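Nudix Hydrolase, RenU (Mycolicibacterium smegmatis, PDB 6UUF) is a magnesium-dependent hydrolase of the Nudix family, a putative MutT3 mutator protein that probably cleaves nucleoside diphosphate-linked substrates such as NADH. Local coordinates at residues A[5-17]-A[95-107]. The protein carries 3 engineered substitutions. Numbering follows the deposited sequence.
Sequences GDGWVMSENGARF and AEVAGIGGTQWTY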
ATOM      1  N   GLY A   5      11.383 -10.404  -3.827  1.00 48.94           N
ATOM      2  CA  GLY A   5      12.729  -9.750  -3.588  1.00 51.21           C
ATOM      3  C   GLY A   5      13.715 -10.646  -2.872  1.00 52.08           C
ATOM      4  O   GLY A   5      14.591 -10.167  -2.115  1.00 41.37           O
ATOM      5  N   ASP A   6      13.614 -11.927  -3.243  1.00 58.76           N
ATOM      6  CA  ASP A   6      13.927 -13.132  -2.432  1.00 66.02           C
ATOM      7  C   ASP A   6      15.073 -13.087  -1.405  1.00 62.17           C
ATOM      8  O   ASP A   6      16.077 -13.776  -1.567  1.00 72.99           O
ATOM      9  CB  ASP A   6      14.106 -14.375  -3.348  1.00 72.38           C
ATOM     10  CG  ASP A   6      12.780 -14.920  -3.878  1.00 81.28           C
ATOM     11  OD1 ASP A   6      12.309 -14.440  -4.938  1.00 86.94           O
ATOM     12  OD2 ASP A   6      12.209 -15.828  -3.227  1.00 82.90           O
ATOM     13  N   GLY A   7      14.899 -12.326  -0.324  1.00 49.76           N
ATOM     14  CA  GLY A   7      15.814 -12.434   0.800  1.00 44.29           C
ATOM     15  C   GLY A   7      15.629 -11.410   1.877  1.00 37.98           C
ATOM     16  O   GLY A   7      14.799 -10.538   1.796  1.00 39.84           O
ATOM     17  N   TRP A   8      16.431 -11.535   2.905  1.00 36.38           N
ATOM     18  CA  TRP A   8      16.281 -10.750   4.111  1.00 36.83           C
ATOM     19  C   TRP A   8      17.212  -9.596   4.067  1.00 35.26           C
ATOM     20  O   TRP A   8      18.301  -9.690   3.523  1.00 34.55           O
ATOM     21  CB  TRP A   8      16.627 -11.597   5.351  1.00 35.95           C
ATOM     22  CG  TRP A   8      15.746 -12.772   5.519  1.00 33.90           C
ATOM     23  CD1 TRP A   8      16.059 -14.088   5.291  1.00 35.33           C
ATOM     24  CD2 TRP A   8      14.393 -12.748   5.942  1.00 31.27           C
ATOM     25  NE1 TRP A   8      14.959 -14.883   5.553  1.00 33.98           N
ATOM     26  CE2 TRP A   8      13.930 -14.077   5.963  1.00 30.81           C
ATOM     27  CE3 TRP A   8      13.524 -11.724   6.317  1.00 34.56           C
ATOM     28  CZ2 TRP A   8      12.643 -14.405   6.326  1.00 35.60           C
ATOM     29  CZ3 TRP A   8      12.233 -12.047   6.672  1.00 36.04           C
ATOM     30  CH2 TRP A   8      11.800 -13.373   6.677  1.00 35.23           C
ATOM     31  N   VAL A   9      16.778  -8.504   4.656  1.00 36.38           N
ATOM     32  CA  VAL A   9      17.693  -7.469   5.117  1.00 34.50           C
ATOM     33  C   VAL A   9      17.652  -7.442   6.646  1.00 36.46           C
ATOM     34  O   VAL A   9      16.557  -7.431   7.252  1.00 37.85           O
ATOM     35  CB  VAL A   9      17.281  -6.125   4.539  1.00 33.91           C
ATOM     36  CG1 VAL A   9      18.179  -4.983   5.067  1.00 37.43           C
ATOM     37  CG2 VAL A   9      17.292  -6.222   3.010  1.00 35.27           C
ATOM     38  N   MET A  10      18.818  -7.459   7.273  1.00 38.20           N
ATOM     39  CA  MET A  10      18.916  -7.333   8.737  1.00 42.91           C
ATOM     40  C   MET A  10      19.163  -5.883   9.172  1.00 39.67           C
ATOM     41  O   MET A  10      20.143  -5.286   8.769  1.00 41.53           O
ATOM     42  CB  MET A  10      20.071  -8.195   9.279  1.00 44.80           C
ATOM     43  CG  MET A  10      20.181  -8.175  10.822  1.00 45.41           C
ATOM     44  SD  MET A  10      18.819  -8.939  11.719  1.00 53.33           S
ATOM     45  CE  MET A  10      18.566 -10.404  10.694  1.00 50.63           C
ATOM     46  N   SER A  11      18.325  -5.350  10.043  1.00 46.82           N
ATOM     47  CA  SER A  11      18.539  -3.980  10.543  1.00 53.43           C
ATOM     48  C   SER A  11      19.719  -3.842  11.494  1.00 57.00           C
ATOM     49  O   SER A  11      20.184  -4.826  12.085  1.00 57.37           O
ATOM     50  CB  SER A  11      17.296  -3.452  11.267  1.00 50.32           C
ATOM     51  OG  SER A  11      17.071  -4.068  12.529  1.00 44.83           O
ATOM     52  N   GLU A  12      20.144  -2.595  11.669  1.00 58.87           N
ATOM     53  CA  GLU A  12      21.015  -2.203  12.772  1.00 63.23           C
ATOM     54  C   GLU A  12      20.497  -2.671  14.132  1.00 61.34           C
ATOM     55  O   GLU A  12      21.253  -3.243  14.883  1.00 69.33           O
ATOM     56  CB  GLU A  12      21.216  -0.688  12.784  1.00 74.77           C
ATOM     57  CG  GLU A  12      22.105  -0.178  11.654  1.00 81.32           C
ATOM     58  CD  GLU A  12      22.383   1.317  11.746  1.00 93.86           C
ATOM     59  OE1 GLU A  12      21.646   2.027  12.474  1.00100.77           O
ATOM     60  OE2 GLU A  12      23.336   1.787  11.077  1.00 99.24           O
ATOM     61  N   ASN A  13      19.215  -2.482  14.431  1.00 59.42           N
ATOM     62  CA  ASN A  13      18.653  -2.972  15.709  1.00 65.28           C
ATOM     63  C   ASN A  13      18.359  -4.487  15.778  1.00 62.59           C
ATOM     64  O   ASN A  13      17.755  -4.959  16.750  1.00 56.70           O
ATOM     65  CB  ASN A  13      17.413  -2.146  16.098  1.00 65.34           C
ATOM     66  CG  ASN A  13      17.777  -0.724  16.531  1.00 68.16           C
ATOM     67  OD1 ASN A  13      18.955  -0.341  16.541  1.00 70.38           O
ATOM     68  ND2 ASN A  13      16.768   0.063  16.895  1.00 61.91           N
ATOM     69  N   GLY A  14      18.782  -5.233  14.752  1.00 64.20           N
ATOM     70  CA  GLY A  14      18.732  -6.698  14.729  1.00 55.18           C
ATOM     71  C   GLY A  14      17.375  -7.338  14.474  1.00 51.38           C
ATOM     72  O   GLY A  14      17.096  -8.379  15.027  1.00 53.64           O
ATOM     73  N   ALA A  15      16.522  -6.724  13.663  1.00 44.06           N
ATOM     74  CA  ALA A  15      15.324  -7.408  13.149  1.00 45.16           C
ATOM     75  C   ALA A  15      15.462  -7.593  11.634  1.00 42.82           C
ATOM     76  O   ALA A  15      16.054  -6.754  10.937  1.00 37.86           O
ATOM     77  CB  ALA A  15      14.064  -6.628  13.472  1.00 44.06           C
ATOM     78  N   ARG A  16      14.915  -8.687  11.125  1.00 38.56           N
ATOM     79  CA  ARG A  16      15.043  -8.965   9.696  1.00 39.99           C
ATOM     80  C   ARG A  16      13.819  -8.424   9.006  1.00 36.22           C
ATOM     81  O   ARG A  16      12.779  -8.456   9.597  1.00 32.70           O
ATOM     82  CB  ARG A  16      15.212 -10.455   9.408  1.00 38.51           C
ATOM     83  CG  ARG A  16      14.019 -11.316   9.711  1.00 39.56           C
ATOM     84  CD  ARG A  16      14.369 -12.759   9.368  1.00 39.74           C
ATOM     85  NE  ARG A  16      15.253 -13.423  10.330  1.00 37.18           N
ATOM     86  CZ  ARG A  16      15.833 -14.603  10.109  1.00 33.82           C
ATOM     87  NH1 ARG A  16      15.684 -15.231   8.944  1.00 35.90           N
ATOM     88  NH2 ARG A  16      16.580 -15.160  11.040  1.00 32.32           N
ATOM     89  N   PHE A  17      13.984  -7.969   7.755  1.00 33.88           N
ATOM     90  CA  PHE A  17      12.933  -7.454   6.895  1.00 29.81           C
ATOM     91  C   PHE A  17      12.980  -8.206   5.593  1.00 29.66           C
ATOM     92  O   PHE A  17      14.065  -8.401   5.037  1.00 31.05           O
ATOM     93  CB  PHE A  17      13.223  -6.017   6.585  1.00 29.89           C
ATOM     94  CG  PHE A  17      13.085  -5.112   7.761  1.00 33.20           C
ATOM     95  CD1 PHE A  17      14.089  -5.031   8.734  1.00 33.02           C
ATOM     96  CD2 PHE A  17      11.940  -4.357   7.929  1.00 34.28           C
ATOM     97  CE1 PHE A  17      13.938  -4.226   9.867  1.00 35.20           C
ATOM     98  CE2 PHE A  17      11.807  -3.515   9.040  1.00 36.62           C
ATOM     99  CZ  PHE A  17      12.800  -3.469  10.027  1.00 35.81           C
ATOM    100  N   ALA A  95       8.646   4.303   5.246  1.00 37.20           N
ATOM    101  CA  ALA A  95       9.486   3.603   6.209  1.00 37.38           C
ATOM    102  C   ALA A  95      10.875   3.361   5.618  1.00 38.51           C
ATOM    103  O   ALA A  95      11.010   3.000   4.451  1.00 31.87           O
ATOM    104  CB  ALA A  95       8.844   2.289   6.634  1.00 38.19           C
ATOM    105  N   GLU A  96      11.885   3.561   6.450  1.00 39.17           N
ATOM    106  CA  GLU A  96      13.272   3.546   6.048  1.00 46.10           C
ATOM    107  C   GLU A  96      14.095   2.966   7.193  1.00 46.47           C
ATOM    108  O   GLU A  96      14.033   3.472   8.337  1.00 41.19           O
ATOM    109  CB  GLU A  96      13.690   4.981   5.795  1.00 51.53           C
ATOM    110  CG  GLU A  96      15.020   5.143   5.120  1.00 59.65           C
ATOM    111  CD  GLU A  96      15.271   6.600   4.781  1.00 74.68           C
ATOM    112  OE1 GLU A  96      15.192   7.451   5.707  1.00 81.26           O
ATOM    113  OE2 GLU A  96      15.528   6.893   3.591  1.00 85.02           O
ATOM    114  N   VAL A  97      14.850   1.909   6.903  1.00 42.11           N
ATOM    115  CA  VAL A  97      15.574   1.207   7.958  1.00 43.72           C
ATOM    116  C   VAL A  97      16.997   1.073   7.538  1.00 40.58           C
ATOM    117  O   VAL A  97      17.265   0.591   6.443  1.00 36.23           O
ATOM    118  CB  VAL A  97      14.997  -0.192   8.269  1.00 41.49           C
ATOM    119  CG1 VAL A  97      15.817  -0.889   9.323  1.00 42.06           C
ATOM    120  CG2 VAL A  97      13.585  -0.061   8.807  1.00 44.99           C
ATOM    121  N   ALA A  98      17.893   1.527   8.418  1.00 43.00           N
ATOM    122  CA  ALA A  98      19.310   1.282   8.299  1.00 46.92           C
ATOM    123  C   ALA A  98      19.550  -0.222   8.492  1.00 49.82           C
ATOM    124  O   ALA A  98      19.294  -0.742   9.576  1.00 56.23           O
ATOM    125  CB  ALA A  98      20.080   2.087   9.342  1.00 47.85           C
ATOM    126  N   GLY A  99      19.978  -0.899   7.422  1.00 50.69           N
ATOM    127  CA  GLY A  99      20.399  -2.292   7.468  1.00 62.51           C
ATOM    128  C   GLY A  99      21.882  -2.443   7.833  1.00 69.04           C
ATOM    129  O   GLY A  99      22.648  -1.471   7.799  1.00 80.74           O
ATOM    130  N   ILE A 100      22.284  -3.665   8.177  1.00 69.83           N
ATOM    131  CA  ILE A 100      23.688  -3.970   8.502  1.00 70.98           C
ATOM    132  C   ILE A 100      24.483  -4.004   7.208  1.00 69.15           C
ATOM    133  O   ILE A 100      24.043  -4.582   6.207  1.00 65.45           O
ATOM    134  CB  ILE A 100      23.850  -5.316   9.261  1.00 67.75           C
ATOM    135  CG1 ILE A 100      23.277  -5.194  10.673  1.00 72.38           C
ATOM    136  CG2 ILE A 100      25.312  -5.728   9.356  1.00 70.64           C
ATOM    137  CD1 ILE A 100      23.067  -6.513  11.387  1.00 78.33           C
ATOM    138  N   GLY A 101      25.657  -3.379   7.248  1.00 72.57           N
ATOM    139  CA  GLY A 101      26.603  -3.432   6.136  1.00 72.67           C
ATOM    140  C   GLY A 101      26.223  -2.530   4.987  1.00 70.38           C
ATOM    141  O   GLY A 101      26.233  -2.958   3.821  1.00 68.19           O
ATOM    142  N   GLY A 102      25.865  -1.288   5.331  1.00 68.69           N
ATOM    143  CA  GLY A 102      25.492  -0.275   4.354  1.00 66.20           C
ATOM    144  C   GLY A 102      24.067  -0.361   3.843  1.00 71.23           C
ATOM    145  O   GLY A 102      23.506   0.663   3.446  1.00 66.30           O
ATOM    146  N   THR A 103      23.466  -1.561   3.877  1.00 71.08           N
ATOM    147  CA  THR A 103      22.231  -1.830   3.140  1.00 68.54           C
ATOM    148  C   THR A 103      20.999  -1.183   3.777  1.00 63.96           C
ATOM    149  O   THR A 103      21.029  -0.685   4.905  1.00 55.77           O
ATOM    150  CB  THR A 103      22.024  -3.339   2.866  1.00 71.37           C
ATOM    151  OG1 THR A 103      22.156  -4.095   4.078  1.00 63.82           O
ATOM    152  CG2 THR A 103      23.050  -3.822   1.837  1.00 73.65           C
ATOM    153  N   GLN A 104      19.934  -1.149   2.998  1.00 63.47           N
ATOM    154  CA  GLN A 104      18.746  -0.400   3.352  1.00 63.07           C
ATOM    155  C   GLN A 104      17.483  -1.195   3.070  1.00 57.05           C
ATOM    156  O   GLN A 104      17.445  -2.088   2.202  1.00 59.58           O
ATOM    157  CB  GLN A 104      18.700   0.892   2.552  1.00 64.83           C
ATOM    158  CG  GLN A 104      17.775   1.925   3.159  1.00 71.40           C
ATOM    159  CD  GLN A 104      18.143   3.319   2.726  1.00 73.98           C
ATOM    160  OE1 GLN A 104      18.205   3.593   1.534  1.00 79.32           O
ATOM    161  NE2 GLN A 104      18.407   4.205   3.685  1.00 74.28           N
ATOM    162  N   TRP A 105      16.453  -0.879   3.826  1.00 41.72           N
ATOM    163  CA  TRP A 105      15.154  -1.403   3.543  1.00 38.42           C
ATOM    164  C   TRP A 105      14.191  -0.239   3.588  1.00 35.98           C
ATOM    165  O   TRP A 105      14.219   0.564   4.510  1.00 32.46           O
ATOM    166  CB  TRP A 105      14.759  -2.440   4.587  1.00 35.40           C
ATOM    167  CG  TRP A 105      13.584  -3.196   4.183  1.00 31.08           C
ATOM    168  CD1 TRP A 105      13.563  -4.310   3.404  1.00 33.58           C
ATOM    169  CD2 TRP A 105      12.237  -2.882   4.472  1.00 30.40           C
ATOM    170  NE1 TRP A 105      12.278  -4.761   3.248  1.00 32.99           N
ATOM    171  CE2 TRP A 105      11.440  -3.893   3.895  1.00 30.59           C
ATOM    172  CE3 TRP A 105      11.619  -1.876   5.215  1.00 30.66           C
ATOM    173  CZ2 TRP A 105      10.074  -3.904   4.005  1.00 29.60           C
ATOM    174  CZ3 TRP A 105      10.270  -1.885   5.322  1.00 29.94           C
ATOM    175  CH2 TRP A 105       9.496  -2.901   4.711  1.00 30.16           C
ATOM    176  N   THR A 106      13.304  -0.177   2.610  1.00 34.76           N
ATOM    177  CA  THR A 106      12.254   0.827   2.656  1.00 34.57           C
ATOM    178  C   THR A 106      10.926   0.230   2.274  1.00 32.13           C
ATOM    179  O   THR A 106      10.828  -0.820   1.572  1.00 32.04           O
ATOM    180  CB  THR A 106      12.562   1.942   1.641  1.00 35.22           C
ATOM    181  OG1 THR A 106      12.726   1.332   0.362  1.00 33.46           O
ATOM    182  CG2 THR A 106      13.811   2.693   1.997  1.00 35.29           C
ATOM    183  N   TYR A 107       9.898   0.946   2.700  1.00 32.40           N
ATOM    184  CA  TYR A 107       8.551   0.747   2.249  1.00 30.40           C
ATOM    185  C   TYR A 107       8.130   2.039   1.566  1.00 30.62           C
ATOM    186  O   TYR A 107       8.199   3.131   2.204  1.00 28.56           O
ATOM    187  CB  TYR A 107       7.583   0.495   3.426  1.00 30.44           C
ATOM    188  CG  TYR A 107       6.199   0.099   2.967  1.00 30.39           C
ATOM    189  CD1 TYR A 107       5.269   1.047   2.556  1.00 32.68           C
ATOM    190  CD2 TYR A 107       5.804  -1.231   2.960  1.00 34.08           C
ATOM    191  CE1 TYR A 107       4.018   0.684   2.107  1.00 31.80           C
ATOM    192  CE2 TYR A 107       4.523  -1.604   2.568  1.00 33.70           C
ATOM    193  CZ  TYR A 107       3.649  -0.648   2.128  1.00 31.59           C
ATOM    194  OH  TYR A 107       2.411  -1.042   1.721  1.00 31.57           O
TER
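Met10 O accepts the amide of Ile100 at 2.7 Å between N and O, the donor lying nearly on the extension of the carbonyl bond, and Gly99 CA adds a weaker CA-H...O contact to the same oxygen. Two residues further along, Glu12 N gives an almost linear bond to Ala98 O at 2.9 Å, the donor tilted from the carbonyl plane. Between these two bonds Ser11 and Gly99 form a single bridge, their CA atoms 4.0 Å apart. Side chains close round it: those of Ile100 and Met10 lie side by side, Ile100 CD1 a tight 3.4 Å from Met10 CG, while the Glu12 carboxylate end rests against Ala98 CB. Ser11 sends its CB onto Val97 CG1 and turns its hydroxyl back into its own hairpin, where Ala15 N donates to OG. Two antiparallel hairpins thus meet near their turns: the N-terminal one, with a type I turn from Ser11 to Gly14, packs on the one linking strands 87-98 and 104-113 at the far end of the mixed sheet of the Nudix fold. Away from the turns the side chains meet mainly through carbon. Phe17 CB sits almost centrally over the five-membered ring of Trp105, 3.6 Å from its centroid and 8° off the normal, a CH-pi contact. With CG anti to the carbonyl carbon (chi1 -69°), the Phe17 ring lies oblique to the indole, the planes at 37°, and carries CZ to Val97 CG2, 3.7 Å away. Val9 CG2 comes up to the indole edge, and Trp105 NE1 is hydrogen-bonded to Trp18 O. An alanine in place of Trp105 would remove the surface under Phe17 and is likely to leave Trp18 O without this donor and the phenyl ring freer to shift. At Gly99 a CB would clash with Val9 CG1 and Thr103 O.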